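Local coordinates for protein ribose-phosphate pyrophosphokinase (Thermus thermophilus, PDB 7PN0) that catalyses transfer of the diphosphate group of ATP to ribose 5-phosphate, producing 5-phosphoribosyl 1-diphosphate (PRPP) for nucleotide synthesis, at residues E229-L234 with K261-E266; L3-G8 with E292-I297. All coordinates share one frame; numbering follows the deposited sequence. Where two conformers were deposited one is given.

Interaction 1: E229-L234 with K261-E266; sequences EAVEAL and KSPVKE
Val231, on helix 225-236, sets both methyls against the turn at Ser262-Val264. The apolar contacts divide between its two branches. Val231 CG1 lies anti to the backbone N (chi1 173°) and from there reaches the turn, lying 3.8 Å from Pro263 CG. Val231 CG2 takes the neighbouring residue, approaching Val264 CB to 3.9 Å, and the two valine side chains meet roughly at right angles. The same Val231 also packs on Ile216 and Val242, so it fills a corner between the helix, the turn and the sheet. The contact lies at a beta-alpha-beta crossover, in which helix 225-236 connects parallel neighbours 213-218 and 241-246, consistent with the PRTase-like fold; the chain leaves helix 255-261 at Ser262 and leads into strand 266-270. The hydrogen bond at the contact lies within the turn. Ser262 OG accepts from Val264 N at 3.1 Å with an N-H...O angle of 158°, an ST turn just after the helix, and also lies in van der Waals contact with Val231 CG1 at 3.4 Å. Replacing Ser262 by alanine removes the hydroxyl, which would probably leave Val264 N without its partner in the turn and open a small gap beside the Val231 methyl. Backbone bonds from Lys265 and Glu266 continue to strand 241-246.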
loop_
_atom_site.group_PDB
_atom_site.type_symbol
_atom_site.label_atom_id
_atom_site.label_comp_id
_atom_site.label_asym_id
_atom_site.label_seq_id
_atom_site.Cartn_x
_atom_site.Cartn_y
_atom_site.Cartn_z
ATOM N N GLU A 229 -39.088 -4.833 25.744
ATOM C CA GLU A 229 -40.106 -3.863 25.270
ATOM C C GLU A 229 -41.074 -4.583 24.342
ATOM O O GLU A 229 -42.285 -4.367 24.443
ATOM C CB GLU A 229 -39.479 -2.727 24.454
ATOM C CG GLU A 229 -38.835 -1.621 25.251
ATOM C CD GLU A 229 -38.523 -0.375 24.423
ATOM O OE1 GLU A 229 -39.132 -0.212 23.348
ATOM O OE2 GLU A 229 -37.665 0.420 24.837
ATOM N N ALA A 230 -40.547 -5.370 23.398
ATOM C CA ALA A 230 -41.378 -6.061 22.396
ATOM C C ALA A 230 -42.300 -7.048 23.126
ATOM O O ALA A 230 -43.500 -7.108 22.795
ATOM C CB ALA A 230 -40.503 -6.736 21.383
ATOM N N VAL A 231 -41.747 -7.819 24.055
ATOM C CA VAL A 231 -42.531 -8.864 24.781
ATOM C C VAL A 231 -43.640 -8.159 25.570
ATOM O O VAL A 231 -44.788 -8.655 25.525
ATOM C CB VAL A 231 -41.646 -9.729 25.693
ATOM C CG1 VAL A 231 -42.492 -10.670 26.549
ATOM C CG2 VAL A 231 -40.639 -10.525 24.882
ATOM N N GLU A 232 -43.307 -7.079 26.289
ATOM C CA GLU A 232 -44.307 -6.335 27.111
ATOM C C GLU A 232 -45.403 -5.802 26.186
ATOM O O GLU A 232 -46.590 -6.003 26.499
ATOM C CB GLU A 232 -43.659 -5.187 27.890
ATOM C CG GLU A 232 -42.906 -5.608 29.140
ATOM C CD GLU A 232 -42.564 -4.425 30.038
ATOM O OE1 GLU A 232 -42.985 -3.284 29.727
ATOM O OE2 GLU A 232 -41.877 -4.636 31.037
ATOM N N ALA A 233 -45.029 -5.158 25.072
ATOM C CA ALA A 233 -45.976 -4.627 24.065
ATOM C C ALA A 233 -46.899 -5.749 23.581
ATOM O O ALA A 233 -48.101 -5.496 23.423
ATOM C CB ALA A 233 -45.254 -4.017 22.895
ATOM N N LEU A 234 -46.338 -6.931 23.312
ATOM C CA LEU A 234 -47.061 -8.070 22.690
ATOM C C LEU A 234 -48.041 -8.661 23.708
ATOM O O LEU A 234 -49.168 -9.013 23.309
ATOM C CB LEU A 234 -46.048 -9.117 22.213
ATOM C CG LEU A 234 -45.532 -8.901 20.792
ATOM C CD1 LEU A 234 -44.266 -9.733 20.525
ATOM C CD2 LEU A 234 -46.616 -9.235 19.764
ATOM N N LYS A 261 -37.370 -11.752 34.458
ATOM C CA LYS A 261 -38.496 -10.892 34.924
ATOM C C LYS A 261 -39.580 -10.842 33.851
ATOM O O LYS A 261 -40.765 -10.771 34.204
ATOM C CB LYS A 261 -38.038 -9.454 35.183
ATOM C CG LYS A 261 -37.635 -9.124 36.614
ATOM C CD LYS A 261 -37.735 -7.629 36.950
ATOM C CE LYS A 261 -38.266 -7.337 38.344
ATOM N NZ LYS A 261 -37.308 -7.735 39.410
ATOM N N SER A 262 -39.176 -10.819 32.578
ATOM C CA SER A 262 -40.074 -10.779 31.391
ATOM C C SER A 262 -40.936 -12.031 31.356
ATOM O O SER A 262 -40.501 -13.113 31.745
ATOM C CB SER A 262 -39.254 -10.644 30.112
ATOM O OG SER A 262 -40.052 -10.758 28.944
ATOM N N PRO A 263 -42.180 -11.939 30.852
ATOM C CA PRO A 263 -42.992 -13.128 30.604
ATOM C C PRO A 263 -42.519 -13.956 29.403
ATOM O O PRO A 263 -43.153 -14.918 29.055
ATOM C CB PRO A 263 -44.398 -12.568 30.329
ATOM C CG PRO A 263 -44.178 -11.144 29.904
ATOM C CD PRO A 263 -42.913 -10.693 30.607
ATOM N N VAL A 264 -41.434 -13.550 28.749
ATOM C CA VAL A 264 -40.934 -14.302 27.556
ATOM C C VAL A 264 -40.759 -15.779 27.935
ATOM O O VAL A 264 -40.169 -16.063 28.975
ATOM C CB VAL A 264 -39.634 -13.688 26.991
ATOM C CG1 VAL A 264 -38.466 -13.817 27.950
ATOM C CG2 VAL A 264 -39.310 -14.241 25.619
ATOM N N LYS A 265 -41.234 -16.699 27.105
ATOM C CA LYS A 265 -41.194 -18.131 27.447
ATOM C C LYS A 265 -39.766 -18.627 27.408
ATOM O O LYS A 265 -39.394 -19.489 28.217
ATOM C CB LYS A 265 -42.009 -18.973 26.468
ATOM C CG LYS A 265 -43.501 -18.937 26.751
ATOM C CD LYS A 265 -43.818 -19.442 28.150
ATOM C CE LYS A 265 -45.298 -19.623 28.393
ATOM N NZ LYS A 265 -45.512 -20.399 29.633
ATOM N N GLU A 266 -39.046 -18.223 26.370
ATOM C CA GLU A 266 -37.706 -18.775 26.138
ATOM C C GLU A 266 -36.951 -17.810 25.243
ATOM O O GLU A 266 -37.602 -17.138 24.406
ATOM C CB GLU A 266 -37.833 -20.136 25.481
ATOM C CG GLU A 266 -36.565 -20.926 25.467
ATOM C CD GLU A 266 -36.839 -22.393 25.168
ATOM O OE1 GLU A 266 -36.761 -22.778 24.021
ATOM O OE2 GLU A 266 -37.162 -23.120 26.110
#

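Interaction 2: L3-G8 with E292-I297; sequences LLIFSG and EAIWRI
Leu3 straddles the helix surface with its forked end, one methyl set on Ile294 and the other on Trp295. Leu3 CD1 lies 3.9 Å from Ile294 CG2, the methyl branch that stands anti to its own backbone N; Leu3 CD2 lies 3.9 Å from Trp295 CE3 and 4.1 Å from Trp295 CZ3. That second methyl meets the indole at the rim of its six-membered ring, near the ring plane, and not over a face. The CB of Trp295 points away from the strand, yet the ring reaches back far enough to form one wall of the notch that receives Leu3, with Ile294 as the other. Leu3 crosses both partners at about a right angle. Ile294 extends its other branch toward Ile5, a contact left doubtful by the two conformers deposited for Ile5. With axes 10.3 Å apart and directions differing by 142°, strand 3-7 and the helical segment 292-297 run broadly antiparallel. Beyond the notch, Ile294 continues onto Phe53 of strand 51-55, Leu124 of strand 122-126 and Ile18 of helix 12-21, so helix 287-299, from the C-terminal part of the chain, is laid on the N-terminal parallel sheet, beside helix 12-21 and at its edge strand 3-7.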
loop_
_atom_site.group_PDB
_atom_site.type_symbol
_atom_site.label_atom_id
_atom_site.label_comp_id
_atom_site.label_asym_id
_atom_site.label_seq_id
_atom_site.Cartn_x
_atom_site.Cartn_y
_atom_site.Cartn_z
ATOM N N LEU A 3 -4.781 -28.010 6.942
ATOM C CA LEU A 3 -5.820 -27.198 7.590
ATOM C C LEU A 3 -5.520 -27.143 9.097
ATOM O O LEU A 3 -5.465 -28.180 9.739
ATOM C CB LEU A 3 -7.150 -27.878 7.269
ATOM C CG LEU A 3 -8.385 -27.297 7.952
ATOM C CD1 LEU A 3 -8.503 -25.805 7.720
ATOM C CD2 LEU A 3 -9.632 -28.006 7.434
ATOM N N LEU A 4 -5.377 -25.963 9.671
ATOM C CA LEU A 4 -4.973 -25.768 11.069
ATOM C C LEU A 4 -5.922 -24.775 11.730
ATOM O O LEU A 4 -6.181 -23.676 11.172
ATOM C CB LEU A 4 -3.544 -25.253 11.095
ATOM C CG LEU A 4 -2.471 -26.170 10.483
ATOM C CD1 LEU A 4 -1.101 -25.529 10.640
ATOM C CD2 LEU A 4 -2.449 -27.533 11.171
ATOM N N ILE A 5 -6.431 -25.129 12.903
ATOM C CA ILE A 5 -7.409 -24.253 13.583
ATOM C C ILE A 5 -6.853 -23.925 14.962
ATOM O O ILE A 5 -6.267 -24.826 15.605
ATOM C CB ILE A 5 -8.827 -24.862 13.552
ATOM C CG1 ILE A 5 -9.823 -24.036 14.351
ATOM C CG2 ILE A 5 -8.869 -26.334 13.922
ATOM C CD1 ILE A 5 -11.239 -24.196 13.852
ATOM N N PHE A 6 -6.925 -22.641 15.322
ATOM C CA PHE A 6 -6.501 -22.101 16.632
ATOM C C PHE A 6 -7.598 -21.226 17.208
ATOM O O PHE A 6 -8.506 -20.819 16.473
ATOM C CB PHE A 6 -5.206 -21.299 16.490
ATOM C CG PHE A 6 -4.095 -22.070 15.828
ATOM C CD1 PHE A 6 -3.963 -22.089 14.455
ATOM C CD2 PHE A 6 -3.160 -22.753 16.591
ATOM C CE1 PHE A 6 -2.949 -22.827 13.856
ATOM C CE2 PHE A 6 -2.126 -23.435 15.986
ATOM C CZ PHE A 6 -2.037 -23.501 14.627
ATOM N N SER A 7 -7.467 -20.885 18.492
ATOM C CA SER A 7 -8.482 -20.126 19.252
ATOM C C SER A 7 -7.754 -19.063 20.055
ATOM O O SER A 7 -6.662 -19.342 20.568
ATOM C CB SER A 7 -9.304 -21.035 20.132
ATOM O OG SER A 7 -10.288 -20.327 20.884
ATOM N N GLY A 8 -8.353 -17.892 20.154
ATOM C CA GLY A 8 -8.035 -16.950 21.229
ATOM C C GLY A 8 -8.768 -17.349 22.495
ATOM O O GLY A 8 -9.244 -18.508 22.548
ATOM N N GLU A 292 -18.228 -26.674 8.573
ATOM C CA GLU A 292 -18.536 -26.948 7.159
ATOM C C GLU A 292 -18.000 -25.793 6.305
ATOM O O GLU A 292 -17.451 -26.075 5.245
ATOM C CB GLU A 292 -20.032 -27.157 6.932
ATOM C CG GLU A 292 -20.360 -27.721 5.558
ATOM C CD GLU A 292 -19.587 -28.984 5.207
ATOM O OE1 GLU A 292 -19.394 -29.815 6.113
ATOM O OE2 GLU A 292 -19.137 -29.114 4.035
ATOM N N ALA A 293 -18.238 -24.537 6.709
ATOM C CA ALA A 293 -17.731 -23.366 5.949
ATOM C C ALA A 293 -16.196 -23.441 5.856
ATOM O O ALA A 293 -15.625 -23.286 4.750
ATOM C CB ALA A 293 -18.229 -22.103 6.620
ATOM N N ILE A 294 -15.525 -23.706 6.969
ATOM C CA ILE A 294 -14.041 -23.770 6.990
ATOM C C ILE A 294 -13.619 -24.890 6.041
ATOM O O ILE A 294 -12.707 -24.650 5.215
ATOM C CB ILE A 294 -13.488 -23.889 8.418
ATOM C CG1 ILE A 294 -13.696 -22.583 9.190
ATOM C CG2 ILE A 294 -12.037 -24.311 8.422
ATOM C CD1 ILE A 294 -13.520 -22.714 10.690
ATOM N N TRP A 295 -14.256 -26.065 6.130
ATOM C CA TRP A 295 -13.922 -27.211 5.239
ATOM C C TRP A 295 -14.006 -26.741 3.776
ATOM O O TRP A 295 -13.069 -26.979 2.985
ATOM C CB TRP A 295 -14.831 -28.410 5.542
ATOM C CG TRP A 295 -14.501 -29.584 4.672
ATOM C CD1 TRP A 295 -15.284 -30.153 3.712
ATOM C CD2 TRP A 295 -13.263 -30.314 4.678
ATOM N NE1 TRP A 295 -14.625 -31.203 3.134
ATOM C CE2 TRP A 295 -13.369 -31.300 3.671
ATOM C CE3 TRP A 295 -12.059 -30.199 5.395
ATOM C CZ2 TRP A 295 -12.316 -32.172 3.383
ATOM C CZ3 TRP A 295 -11.013 -31.053 5.098
ATOM C CH2 TRP A 295 -11.153 -32.037 4.115
ATOM N N ARG A 296 -15.054 -26.005 3.442
ATOM C CA ARG A 296 -15.314 -25.590 2.047
ATOM C C ARG A 296 -14.359 -24.462 1.645
ATOM O O ARG A 296 -13.862 -24.505 0.527
ATOM C CB ARG A 296 -16.766 -25.172 1.928
ATOM C CG ARG A 296 -17.667 -26.376 2.050
ATOM C CD ARG A 296 -19.069 -26.060 1.690
ATOM N NE ARG A 296 -19.886 -27.232 2.005
ATOM C CZ ARG A 296 -21.056 -27.464 1.462
ATOM N NH1 ARG A 296 -21.548 -26.616 0.583
ATOM N NH2 ARG A 296 -21.741 -28.538 1.802
ATOM N N ILE A 297 -14.047 -23.536 2.541
ATOM C CA ILE A 297 -13.018 -22.498 2.233
ATOM C C ILE A 297 -11.695 -23.191 1.886
ATOM O O ILE A 297 -11.086 -22.828 0.905
ATOM C CB ILE A 297 -12.862 -21.529 3.424
ATOM C CG1 ILE A 297 -14.100 -20.667 3.605
ATOM C CG2 ILE A 297 -11.636 -20.662 3.255
ATOM C CD1 ILE A 297 -14.301 -20.084 4.988
#

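How the interactions relate
Interactions 1 and 2 lie on opposite sides of the chain's centre, their own centres 38 Å apart and their nearest atoms about 24 Å apart, so neither touches the other. Their sequence spans differ as much as their positions: 229-234 and 261-266 are separated by 26 residues and join a helix to the loop that leads into strand 266-270, whereas 3-8 and 292-297 bring together residues near the start of the chain and a helix close to its C-terminal end. The ADP pocket, lined by Ser92, Tyr93, Arg95, Ser96, Lys98, Asp100 and His129, takes no residue from any of the four segments. Interaction 1 is internal to the C-terminal part, whereas interaction 2 joins it to the N-terminal sheet.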